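PDB 2QRD: 5'-AMP-activated protein kinase subunit beta from Schizosaccharomyces pombe, which probably serves as the regulatory beta subunit of AMP-activated protein kinase, mediating heterotrimer assembly and directing the kinase's location and substrate choice during glucose limitation. Local coordinates for residues Pro29-Pro32 against Pro33-Lys37. Sequence-based numbering, arbitrary orientation.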
loop_
_atom_site.group_PDB
_atom_site.type_symbol
_atom_site.label_atom_id
_atom_site.label_comp_id
_atom_site.label_asym_id
_atom_site.label_seq_id
_atom_site.Cartn_x
_atom_site.Cartn_y
_atom_site.Cartn_z
ATOM N N PRO B 29 -29.929 -0.789 20.312
ATOM C CA PRO B 29 -30.432 0.243 19.399
ATOM C C PRO B 29 -30.388 -0.220 17.921
ATOM O O PRO B 29 -29.507 -0.984 17.529
ATOM C CB PRO B 29 -29.465 1.419 19.639
ATOM C CG PRO B 29 -28.203 0.771 20.158
ATOM C CD PRO B 29 -28.710 -0.347 21.022
ATOM N N SER B 30 -31.340 0.234 17.117
ATOM C CA SER B 30 -31.313 -0.070 15.693
ATOM C C SER B 30 -30.159 0.656 14.984
ATOM O O SER B 30 -29.685 1.684 15.459
ATOM C CB SER B 30 -32.655 0.262 15.050
ATOM O OG SER B 30 -33.085 1.536 15.458
ATOM N N LEU B 31 -29.708 0.098 13.866
ATOM C CA LEU B 31 -28.577 0.622 13.092
ATOM C C LEU B 31 -28.878 2.025 12.535
ATOM O O LEU B 31 -29.851 2.186 11.786
ATOM C CB LEU B 31 -28.289 -0.358 11.942
ATOM C CG LEU B 31 -26.947 -0.568 11.221
ATOM C CD1 LEU B 31 -26.868 0.179 9.914
ATOM C CD2 LEU B 31 -25.736 -0.279 12.103
ATOM N N PRO B 32 -28.070 3.049 12.914
ATOM C CA PRO B 32 -28.234 4.385 12.325
ATOM C C PRO B 32 -27.870 4.426 10.838
ATOM O O PRO B 32 -26.985 3.701 10.418
ATOM C CB PRO B 32 -27.286 5.260 13.146
ATOM C CG PRO B 32 -26.310 4.343 13.730
ATOM C CD PRO B 32 -26.985 3.024 13.913
ATOM N N PRO B 33 -28.566 5.270 10.044
ATOM C CA PRO B 33 -28.369 5.363 8.590
ATOM C C PRO B 33 -26.927 5.585 8.164
ATOM O O PRO B 33 -26.545 5.134 7.078
ATOM C CB PRO B 33 -29.205 6.574 8.200
ATOM C CG PRO B 33 -30.248 6.640 9.213
ATOM C CD PRO B 33 -29.620 6.195 10.495
ATOM N N HIS B 34 -26.140 6.265 9.004
ATOM C CA HIS B 34 -24.772 6.629 8.659
ATOM C C HIS B 34 -23.743 5.481 8.684
ATOM O O HIS B 34 -22.682 5.608 8.067
ATOM C CB HIS B 34 -24.308 7.886 9.423
ATOM C CG HIS B 34 -24.057 7.667 10.886
ATOM N ND1 HIS B 34 -25.072 7.583 11.819
ATOM C CD2 HIS B 34 -22.901 7.555 11.584
ATOM C CE1 HIS B 34 -24.551 7.402 13.021
ATOM N NE2 HIS B 34 -23.236 7.377 12.906
ATOM N N LEU B 35 -24.076 4.356 9.333
ATOM C CA LEU B 35 -23.217 3.146 9.329
ATOM C C LEU B 35 -23.569 2.126 8.244
ATOM O O LEU B 35 -23.139 0.965 8.283
ATOM C CB LEU B 35 -23.237 2.451 10.703
ATOM C CG LEU B 35 -22.475 3.101 11.866
ATOM C CD1 LEU B 35 -23.063 2.651 13.200
ATOM C CD2 LEU B 35 -20.974 2.821 11.793
ATOM N N GLU B 36 -24.364 2.564 7.286
ATOM C CA GLU B 36 -24.803 1.719 6.187
ATOM C C GLU B 36 -23.896 1.817 4.972
ATOM O O GLU B 36 -23.827 0.884 4.177
ATOM C CB GLU B 36 -26.260 2.035 5.807
ATOM C CG GLU B 36 -27.288 1.338 6.727
ATOM C CD GLU B 36 -28.709 1.867 6.580
ATOM O OE1 GLU B 36 -29.068 2.370 5.481
ATOM O OE2 GLU B 36 -29.476 1.779 7.576
ATOM N N LYS B 37 -23.204 2.934 4.806
ATOM C CA LYS B 37 -22.346 3.071 3.640
ATOM C C LYS B 37 -20.893 3.269 4.042
ATOM O O LYS B 37 -20.571 4.148 4.829
ATOM C CB LYS B 37 -22.837 4.190 2.690
ATOM C CG LYS B 37 -22.780 5.605 3.300
ATOM C CD LYS B 37 -23.413 6.658 2.384
ATOM C CE LYS B 37 -23.790 7.920 3.169
ATOM N NZ LYS B 37 -24.550 8.894 2.317
#
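P32 meets two side chains of the turn that follows it, H34 and L35, which approach its ring from directions roughly at right angles, and the three form the close-packed part of this local contact. CG of P32 rests 3.7 Å from CD1 of L35, which runs alongside the proline ring. From the other quarter the imidazole of H34 crosses the pyrrolidine obliquely, its ND1 3.5 Å from CB of P32. The H34 ring gets there because its CG sits between backbone N and carbonyl carbon (chi1 72°). A proline suits this place: its rigid ring presents apolar methylenes, while O of P32 accepts a hydrogen bond from N of L35 (3.2 Å), the N-H well aligned at 159° though the donor stands above the carbonyl plane. That i to i+3 bond closes a short 3-10 turn opened by P33, whose lack of an N-H is well tolerated in the first turn. The turn belongs to the beta subunit's interaction domain, in the loop preceding helix 46-49. Its buried L35 also packs on L60 of this chain and, with P32, on Y83 of the kinase subunit ssp2. The L31 flank is more open: CD2 of L31 comes no nearer than 4.0 Å to CB of L35, and E36 as a whole is solvent-exposed. One close touch remains there, CD1 of L31 against the aliphatic CG of E36 at 3.4 Å. Cutting L31 back to an alanine is likely to uncover CG of E36 and CB of L35 and to remove the side-chain packing on M91 of ssp2. E36 suits this solvent side by pairing methylenes with a charged end.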